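Local structure of lysozyme, putative (Bacillus anthracis, 2WAG) at residues Glu32-Asn37 with Asn64-Arg69; Phe76-Lys81 with Asp151-Asp156. The protein probably hydrolyses the glycan strands of bacterial peptidoglycan as a family GH25 lysozyme, a retaining glycosidase thought to act by a neighbouring-group mechanism. All coordinates share one frame; numbering follows the deposited sequence.

Contact 1. Residues Glu32-Asn37 with Asn64-Arg69; sequences ELEKQN and NKTSMR
Chi1 of E34 (177°) swings CG away from the backbone N, and the extended chain beyond it carries the carboxylate out from helix 30-34 to lie against the turn T66-S67-M68. There OE2 receives the backbone N-H of S67, at 2.7 Å from S67 N to E34 OE2, and the bond is fairly straight at 157°. The donor approaches from above the carboxylate plane, about 37° out of it. The hydroxyl of S67, placed between its backbone N and carbonyl carbon, turns to the same oxygen; S67 OG is modelled only 2.3 Å from E34 OE2, too short to be trusted as a distance, and S67 has two deposited conformers. OE1 lies instead beside the aliphatic part of T66, 3.6 Å from E34 OE1 to T66 CB, the two side chains running alongside one another in opposite senses.

T66 OG1 has two partners of its own. It accepts the backbone N-H of M68, at 3.0 Å from M68 N to T66 OG1, forming an ST turn, and is also hydrogen-bonded to the carbonyl of A63. This turn probably helps to fix the backbone whose S67 N-H is offered to the glutamate. Nearer the backbone of E34, M68, extended through CG, brings its sulfur beside the base of the glutamate, with M68 SD 4.1 Å from E34 CB, a loose van der Waals contact in the modelled conformer.

E34 to N37 form a type I turn. The contact thus joins helix 30-34 to the connection between helix 56-64 and strand 69-75, where R69 begins the strand by pairing its backbone with K39 and A41.

Contact 2. Residues Phe76-Lys81 with Asp151-Asp156; sequences FSFDSK and DLYIKD. With SO4 (sulfate ion), chain G.
Y153 of the segment 151-156 meets F78 of the loop that follows strand 69-75. Along the second segment, D151 comes first, its OD1 bonded to the hydroxyl of S175. L152 then sets its CB over the centre of one face of the Y153 ring, 4.1 Å above the plane. CG of Y153 lies anti to its carbonyl carbon (chi1 -57°), and Y153 CE2 comes 4.2 Å from F78 CE1. The rings are neither stacked nor edge-to-face, their planes at 45° and centroids 5.9 Å apart. V122 of helix 119-137 touches both, and the Y153 hydroxyl is hydrogen-bonded to the carbonyl of P117. I154 belongs to the magnesium site, and K155 gives its carbonyl to R119.

On the opposing loop, S77 OG accepts the backbone N-H of D79 in an ST turn. S80 OG donates to sulfate O4 (2.7 Å), S77 OG is modelled a suspiciously short 2.5 Å from O4, and the sulfate also bonds S49 N. The strand order, with 202-206 antiparallel to its neighbours, fits the modified (beta/alpha)5(beta)3 barrel of family GH25; 76-81 leaves the C-terminal end of strand 69-75, the side where such barrels usually carry their active sites.

Overall arrangement
Contact 1 and contact 2 lie on opposite sides of the chain's centre, their own centres 32 Å apart and their nearest atoms about 20 Å apart, so they do not touch. Strand 69-75 links them: residues 64-69 lead into its N-terminal end, probably away from catalysis, and residues 76-81 follow its C-terminal end, where (beta/alpha) barrels carry their active sites. The bound groups near contact 2 are the sulfate, a magnesium ion about 9 Å from the side chain of Y153, and a polyethylene glycol about 5 Å from that side chain. Sulfate and glycol probably come from the crystallisation liquor, although the glycol may still mark a groove.

Contact 1. Residues Glu32-Asn37 with Asn64-Arg69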
ATOM      1  N   GLU A  32      -4.076  -8.653  22.295  1.00 11.42           N
ATOM      2  CA  GLU A  32      -3.327  -7.411  22.290  1.00 11.61           C
ATOM      3  C   GLU A  32      -4.007  -6.324  21.466  1.00 10.79           C
ATOM      4  O   GLU A  32      -4.010  -5.142  21.847  1.00 11.18           O
ATOM      5  CB  GLU A  32      -1.895  -7.638  21.821  1.00 13.41           C
ATOM      6  CG  GLU A  32      -0.965  -6.507  22.222  1.00 16.37           C
ATOM      7  CD  GLU A  32      -0.739  -6.385  23.740  1.00 20.16           C
ATOM      8  OE1 GLU A  32      -1.095  -7.292  24.511  1.00 22.22           O
ATOM      9  OE2 GLU A  32      -0.198  -5.347  24.169  1.00 25.53           O
ATOM     10  N   LEU A  33      -4.616  -6.705  20.339  1.00 10.27           N
ATOM     11  CA  LEU A  33      -5.409  -5.722  19.580  1.00 10.10           C
ATOM     12  C   LEU A  33      -6.605  -5.236  20.382  1.00  9.85           C
ATOM     13  O   LEU A  33      -6.946  -4.040  20.369  1.00 10.03           O
ATOM     14  CB  LEU A  33      -5.868  -6.263  18.215  1.00 10.15           C
ATOM     15  CG  LEU A  33      -4.766  -6.482  17.177  1.00 10.77           C
ATOM     16  CD1 LEU A  33      -5.343  -7.142  15.912  1.00 10.86           C
ATOM     17  CD2 LEU A  33      -4.065  -5.173  16.829  1.00 12.20           C
ATOM     18  N   GLU A  34      -7.266  -6.163  21.065  1.00  9.57           N
ATOM     19  CA  GLU A  34      -8.399  -5.797  21.899  1.00  9.79           C
ATOM     20  C   GLU A  34      -7.986  -4.761  22.961  1.00  9.33           C
ATOM     21  O   GLU A  34      -8.712  -3.812  23.230  1.00  9.93           O
ATOM     22  CB  GLU A  34      -8.985  -7.052  22.543  1.00 10.32           C
ATOM     23  CG  GLU A  34     -10.136  -6.789  23.485  1.00 12.59           C
ATOM     24  CD  GLU A  34     -10.727  -8.058  24.036  1.00 13.77           C
ATOM     25  OE1 GLU A  34      -9.980  -8.969  24.430  1.00 15.53           O
ATOM     26  OE2 GLU A  34     -11.968  -8.144  24.049  1.00 20.10           O
ATOM     27  N   LYS A  35      -6.793  -4.948  23.524  1.00  8.59           N
ATOM     28  CA  LYS A  35      -6.231  -4.018  24.509  1.00  8.49           C
ATOM     29  C   LYS A  35      -5.892  -2.636  23.975  1.00  8.24           C
ATOM     30  O   LYS A  35      -5.665  -1.730  24.762  1.00  9.39           O
ATOM     31  CB  LYS A  35      -5.010  -4.646  25.167  1.00  8.86           C
ATOM     32  CG  LYS A  35      -5.391  -5.741  26.135  1.00 10.11           C
ATOM     33  CD  LYS A  35      -4.170  -6.396  26.737  1.00 11.19           C
ATOM     34  CE  LYS A  35      -4.596  -7.526  27.652  1.00 13.11           C
ATOM     35  NZ  LYS A  35      -3.418  -8.284  28.198  1.00 15.80           N
ATOM     36  N   GLN A  36      -5.910  -2.465  22.653  1.00  8.91           N
ATOM     37  CA  GLN A  36      -5.698  -1.173  22.029  1.00 10.11           C
ATOM     38  C   GLN A  36      -6.973  -0.533  21.560  1.00  9.04           C
ATOM     39  O   GLN A  36      -6.941   0.307  20.700  1.00  9.61           O
ATOM     40  CB  GLN A  36      -4.732  -1.308  20.873  1.00 10.72           C
ATOM     41  CG  GLN A  36      -3.352  -1.653  21.409  1.00 14.18           C
ATOM     42  CD  GLN A  36      -2.438  -2.023  20.327  1.00 14.77           C
ATOM     43  OE1 GLN A  36      -1.971  -1.161  19.593  1.00 16.81           O
ATOM     44  NE2 GLN A  36      -2.161  -3.306  20.199  1.00 17.22           N
ATOM     45  N   ASN A  37      -8.091  -0.940  22.148  1.00  8.90           N
ATOM     46  CA  ASN A  37      -9.409  -0.420  21.851  1.00  9.55           C
ATOM     47  C   ASN A  37      -9.811  -0.689  20.414  1.00  9.22           C
ATOM     48  O   ASN A  37     -10.541   0.077  19.841  1.00 10.54           O
ATOM     49  CB  ASN A  37      -9.527   1.077  22.170  1.00  9.58           C
ATOM     50  CG  ASN A  37     -10.971   1.520  22.339  1.00 10.07           C
ATOM     51  OD1 ASN A  37     -11.801   0.730  22.740  1.00 14.89           O
ATOM     52  ND2 ASN A  37     -11.274   2.725  21.951  1.00 11.68           N
ATOM     53  N   ASN A  64     -12.720 -14.349  17.715  1.00 11.80           N
ATOM     54  CA  ASN A  64     -14.029 -14.553  18.332  1.00 12.12           C
ATOM     55  C   ASN A  64     -13.956 -14.874  19.820  1.00 13.53           C
ATOM     56  O   ASN A  64     -14.974 -14.782  20.505  1.00 15.16           O
ATOM     57  CB  ASN A  64     -14.860 -15.605  17.571  1.00 12.62           C
ATOM     58  CG  ASN A  64     -15.531 -15.018  16.345  1.00 12.03           C
ATOM     59  OD1 ASN A  64     -15.128 -15.281  15.198  1.00 17.24           O
ATOM     60  ND2 ASN A  64     -16.519 -14.207  16.566  1.00 14.44           N
ATOM     61  N   LYS A  65     -12.771 -15.232  20.313  1.00 13.96           N
ATOM     62  CA  LYS A  65     -12.589 -15.432  21.768  1.00 14.70           C
ATOM     63  C   LYS A  65     -12.547 -14.108  22.526  1.00 14.19           C
ATOM     64  O   LYS A  65     -12.714 -14.081  23.751  1.00 15.92           O
ATOM     65  CB  LYS A  65     -11.327 -16.241  22.073  1.00 15.26           C
ATOM     66  CG  LYS A  65     -11.434 -17.704  21.686  1.00 18.61           C
ATOM     67  CD  LYS A  65     -10.125 -18.448  21.890  1.00 25.02           C
ATOM     68  CE  LYS A  65     -10.256 -19.886  21.390  1.00 27.87           C
ATOM     69  NZ  LYS A  65      -9.135 -20.769  21.816  1.00 31.64           N
ATOM     70  N   THR A  66     -12.281 -13.018  21.811  1.00 13.02           N
ATOM     71  CA  THR A  66     -12.248 -11.693  22.426  1.00 12.32           C
ATOM     72  C   THR A  66     -13.656 -11.105  22.473  1.00 12.35           C
ATOM     73  O   THR A  66     -14.625 -11.746  22.030  1.00 14.08           O
ATOM     74  CB  THR A  66     -11.320 -10.714  21.643  1.00 11.55           C
ATOM     75  OG1 THR A  66     -11.964 -10.286  20.437  1.00 11.06           O
ATOM     76  CG2 THR A  66      -9.943 -11.341  21.329  1.00 13.03           C
ATOM     77  N   SER A  67     -13.766  -9.869  22.946  1.00 12.66           N
ATOM     78  CA  SER A  67     -15.011  -9.108  22.972  0.50 12.75           C
ATOM     79  C   SER A  67     -15.245  -8.315  21.681  1.00 12.01           C
ATOM     80  O   SER A  67     -16.223  -7.588  21.580  1.00 13.43           O
ATOM     81  CB  SER A  67     -14.992  -8.133  24.160  0.50 13.14           C
ATOM     82  OG  SER A  67     -14.029  -7.110  23.956  0.50 14.49           O
ATOM     83  N   MET A  68     -14.316  -8.416  20.732  0.50 10.41           N
ATOM     84  CA  MET A  68     -14.438  -7.646  19.488  0.50  9.32           C
ATOM     85  C   MET A  68     -15.575  -8.160  18.634  0.50  9.35           C
ATOM     86  O   MET A  68     -15.879  -9.351  18.662  0.50  9.85           O
ATOM     87  CB  MET A  68     -13.147  -7.725  18.659  0.50  9.22           C
ATOM     88  CG  MET A  68     -11.900  -7.127  19.387  0.50  7.89           C
ATOM     89  SD  MET A  68     -10.264  -7.477  18.654  0.50  9.72           S
ATOM     90  CE  MET A  68     -10.539  -6.592  17.120  0.50  8.69           C
ATOM     91  N   ARG A  69     -16.190  -7.279  17.854  1.00  9.46           N
ATOM     92  CA  ARG A  69     -17.158  -7.744  16.855  1.00  9.41           C
ATOM     93  C   ARG A  69     -16.353  -8.220  15.652  1.00  9.26           C
ATOM     94  O   ARG A  69     -15.423  -7.537  15.221  1.00  9.90           O
ATOM     95  CB  ARG A  69     -18.119  -6.630  16.460  1.00 10.44           C
ATOM     96  CG  ARG A  69     -18.937  -6.080  17.626  1.00 11.06           C
ATOM     97  CD  ARG A  69     -20.296  -5.555  17.176  1.00 11.73           C
ATOM     98  NE  ARG A  69     -21.108  -6.681  16.737  1.00 11.44           N
ATOM     99  CZ  ARG A  69     -22.209  -6.583  15.999  1.00 11.26           C
ATOM    100  NH1 ARG A  69     -22.838  -7.699  15.622  1.00 12.24           N
ATOM    101  NH2 ARG A  69     -22.667  -5.395  15.651  1.00 11.90           N
TER

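Contact 2. Residues Phe76-Lys81 with Asp151-Asp156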
ATOM      1  N   PHE A  76     -13.088 -10.370  -4.146  1.00  7.12           N
ATOM      2  CA  PHE A  76     -13.779 -10.640  -5.403  1.00  7.37           C
ATOM      3  C   PHE A  76     -12.838 -10.914  -6.569  1.00  7.48           C
ATOM      4  O   PHE A  76     -11.799 -10.253  -6.707  1.00  9.21           O
ATOM      5  CB  PHE A  76     -14.666  -9.431  -5.713  1.00  8.80           C
ATOM      6  CG  PHE A  76     -15.596  -9.606  -6.889  1.00  8.46           C
ATOM      7  CD1 PHE A  76     -16.705 -10.440  -6.817  1.00 10.40           C
ATOM      8  CD2 PHE A  76     -15.370  -8.890  -8.061  1.00 10.55           C
ATOM      9  CE1 PHE A  76     -17.569 -10.576  -7.941  1.00 11.21           C
ATOM     10  CE2 PHE A  76     -16.236  -8.989  -9.145  1.00 12.83           C
ATOM     11  CZ  PHE A  76     -17.317  -9.834  -9.087  1.00 11.44           C
ATOM     12  N   SER A  77     -13.211 -11.881  -7.402  1.00  7.72           N
ATOM     13  CA  SER A  77     -12.535 -12.159  -8.655  1.00  8.26           C
ATOM     14  C   SER A  77     -13.385 -11.684  -9.824  1.00  8.42           C
ATOM     15  O   SER A  77     -14.601 -11.897  -9.853  1.00  9.17           O
ATOM     16  CB  SER A  77     -12.290 -13.653  -8.802  1.00  8.47           C
ATOM     17  OG  SER A  77     -11.821 -13.911 -10.118  1.00  9.99           O
ATOM     18  N   PHE A  78     -12.753 -11.056 -10.805  1.00  8.87           N
ATOM     19  CA  PHE A  78     -13.415 -10.685 -12.053  1.00  9.74           C
ATOM     20  C   PHE A  78     -13.535 -11.852 -13.025  1.00 10.61           C
ATOM     21  O   PHE A  78     -14.098 -11.685 -14.105  1.00 11.62           O
ATOM     22  CB  PHE A  78     -12.659  -9.521 -12.698  1.00 11.15           C
ATOM     23  CG  PHE A  78     -12.670  -8.281 -11.858  1.00 11.96           C
ATOM     24  CD1 PHE A  78     -13.829  -7.560 -11.690  1.00 13.76           C
ATOM     25  CD2 PHE A  78     -11.514  -7.835 -11.220  1.00 13.10           C
ATOM     26  CE1 PHE A  78     -13.868  -6.403 -10.903  1.00 13.94           C
ATOM     27  CE2 PHE A  78     -11.552  -6.682 -10.435  1.00 14.56           C
ATOM     28  CZ  PHE A  78     -12.716  -5.969 -10.282  1.00 14.44           C
ATOM     29  N   ASP A  79     -13.024 -13.023 -12.642  1.00  9.94           N
ATOM     30  CA  ASP A  79     -12.891 -14.118 -13.602  1.00 11.88           C
ATOM     31  C   ASP A  79     -13.633 -15.391 -13.274  1.00 12.18           C
ATOM     32  O   ASP A  79     -13.425 -16.401 -13.944  1.00 14.55           O
ATOM     33  CB  ASP A  79     -11.418 -14.381 -13.864  1.00 13.53           C
ATOM     34  CG  ASP A  79     -10.818 -13.282 -14.702  1.00 16.46           C
ATOM     35  OD1 ASP A  79     -11.215 -13.130 -15.872  1.00 22.38           O
ATOM     36  OD2 ASP A  79     -10.003 -12.508 -14.178  1.00 23.32           O
ATOM     37  N   SER A  80     -14.508 -15.356 -12.270  1.00 11.60           N
ATOM     38  CA  SER A  80     -15.410 -16.480 -12.031  1.00 12.07           C
ATOM     39  C   SER A  80     -16.783 -15.988 -11.627  1.00 11.39           C
ATOM     40  O   SER A  80     -16.976 -14.811 -11.291  1.00 11.28           O
ATOM     41  CB  SER A  80     -14.860 -17.435 -10.985  1.00 12.51           C
ATOM     42  OG  SER A  80     -14.630 -16.770  -9.765  1.00 11.95           O
ATOM     43  N   LYS A  81     -17.761 -16.881 -11.689  1.00 12.18           N
ATOM     44  CA  LYS A  81     -19.142 -16.457 -11.467  1.00 13.16           C
ATOM     45  C   LYS A  81     -19.415 -16.060 -10.023  1.00 12.63           C
ATOM     46  O   LYS A  81     -18.835 -16.615  -9.094  1.00 12.54           O
ATOM     47  CB  LYS A  81     -20.110 -17.560 -11.892  1.00 15.19           C
ATOM     48  CG  LYS A  81     -20.170 -17.784 -13.406  1.00 18.12           C
ATOM     49  CD  LYS A  81     -21.247 -18.794 -13.760  1.00 23.80           C
ATOM     50  CE  LYS A  81     -21.122 -20.034 -12.885  1.00 25.75           C
ATOM     51  NZ  LYS A  81     -20.001 -20.939 -13.261  1.00 27.11           N
ATOM     52  N   ASP A 151     -15.627   4.180  -8.211  1.00 10.11           N
ATOM     53  CA  ASP A 151     -16.097   5.073  -9.273  1.00 10.88           C
ATOM     54  C   ASP A 151     -16.509   4.314 -10.531  1.00 11.87           C
ATOM     55  O   ASP A 151     -17.433   4.727 -11.225  1.00 13.79           O
ATOM     56  CB  ASP A 151     -15.036   6.127  -9.586  1.00 11.25           C
ATOM     57  CG  ASP A 151     -14.898   7.158  -8.477  1.00 12.27           C
ATOM     58  OD1 ASP A 151     -15.753   7.204  -7.561  1.00 13.03           O
ATOM     59  OD2 ASP A 151     -13.926   7.937  -8.551  1.00 15.62           O
ATOM     60  N   LEU A 152     -15.849   3.191 -10.793  1.00 11.43           N
ATOM     61  CA  LEU A 152     -16.089   2.429 -12.015  1.00 12.10           C
ATOM     62  C   LEU A 152     -17.146   1.325 -11.904  1.00 12.27           C
ATOM     63  O   LEU A 152     -17.667   0.869 -12.923  1.00 14.32           O
ATOM     64  CB  LEU A 152     -14.775   1.833 -12.532  1.00 13.30           C
ATOM     65  CG  LEU A 152     -13.845   2.790 -13.280  1.00 16.24           C
ATOM     66  CD1 LEU A 152     -12.446   2.203 -13.390  1.00 19.49           C
ATOM     67  CD2 LEU A 152     -14.403   3.116 -14.657  1.00 18.34           C
ATOM     68  N   TYR A 153     -17.475   0.870 -10.699  1.00 11.17           N
ATOM     69  CA  TYR A 153     -18.386  -0.212 -10.541  1.00 10.65           C
ATOM     70  C   TYR A 153     -19.497  -0.013  -9.511  1.00 11.08           C
ATOM     71  O   TYR A 153     -20.479  -0.628  -9.612  1.00 12.23           O
ATOM     72  CB  TYR A 153     -17.621  -1.466 -10.209  1.00 10.72           C
ATOM     73  CG  TYR A 153     -16.571  -1.831 -11.223  1.00 10.73           C
ATOM     74  CD1 TYR A 153     -16.897  -1.973 -12.548  1.00 12.12           C
ATOM     75  CD2 TYR A 153     -15.275  -2.014 -10.873  1.00 12.06           C
ATOM     76  CE1 TYR A 153     -15.931  -2.308 -13.477  1.00 12.43           C
ATOM     77  CE2 TYR A 153     -14.327  -2.331 -11.776  1.00 12.21           C
ATOM     78  CZ  TYR A 153     -14.660  -2.492 -13.074  1.00 12.18           C
ATOM     79  OH  TYR A 153     -13.673  -2.810 -13.979  1.00 14.56           O
ATOM     80  N   ILE A 154     -19.240   0.748  -8.456  0.50 10.22           N
ATOM     81  CA  ILE A 154     -20.133   0.780  -7.303  0.50  9.89           C
ATOM     82  C   ILE A 154     -20.975   2.054  -7.252  0.50 10.00           C
ATOM     83  O   ILE A 154     -22.119   2.032  -6.795  0.50 10.71           O
ATOM     84  CB  ILE A 154     -19.347   0.626  -5.964  0.50  9.26           C
ATOM     85  CG1 ILE A 154     -18.347  -0.552  -5.993  0.50  9.20           C
ATOM     86  CG2 ILE A 154     -20.315   0.577  -4.764  0.50  8.53           C
ATOM     87  CD1 ILE A 154     -18.944  -1.894  -6.403  0.50  7.37           C
ATOM     88  N   LYS A 155     -20.395   3.160  -7.698  1.00 10.81           N
ATOM     89  CA  LYS A 155     -21.071   4.449  -7.729  1.00 11.43           C
ATOM     90  C   LYS A 155     -22.416   4.336  -8.453  1.00 11.16           C
ATOM     91  O   LYS A 155     -22.538   3.597  -9.449  1.00 11.34           O
ATOM     92  CB  LYS A 155     -20.154   5.434  -8.477  1.00 12.46           C
ATOM     93  CG  LYS A 155     -20.645   6.849  -8.579  1.00 14.55           C
ATOM     94  CD  LYS A 155     -19.817   7.619  -9.618  1.00 15.46           C
ATOM     95  CE  LYS A 155     -20.202   9.059  -9.593  1.00 17.03           C
ATOM     96  NZ  LYS A 155     -19.342   9.793 -10.547  1.00 20.79           N
ATOM     97  N   ASP A 156     -23.422   5.064  -7.965  1.00 11.10           N
ATOM     98  CA  ASP A 156     -24.760   5.039  -8.578  1.00 12.15           C
ATOM     99  C   ASP A 156     -25.309   3.600  -8.686  1.00 12.21           C
ATOM    100  O   ASP A 156     -25.928   3.220  -9.696  1.00 14.20           O
ATOM    101  CB  ASP A 156     -24.718   5.676  -9.981  1.00 13.85           C
ATOM    102  CG  ASP A 156     -24.228   7.105  -9.964  1.00 15.71           C
ATOM    103  OD1 ASP A 156     -24.673   7.868  -9.093  1.00 19.29           O
ATOM    104  OD2 ASP A 156     -23.418   7.461 -10.858  1.00 19.35           O
TER
HETATM  105  S   SO4 G1223     -10.910 -17.304  -9.916  1.00 13.82           S
HETATM  106  O1  SO4 G1223      -9.872 -16.329  -9.624  1.00 21.43           O
HETATM  107  O2  SO4 G1223     -11.490 -18.137  -8.869  1.00 21.63           O
HETATM  108  O3  SO4 G1223     -10.783 -17.974 -11.216  1.00 20.44           O
HETATM  109  O4  SO4 G1223     -12.036 -16.377 -10.182  1.00 20.26           O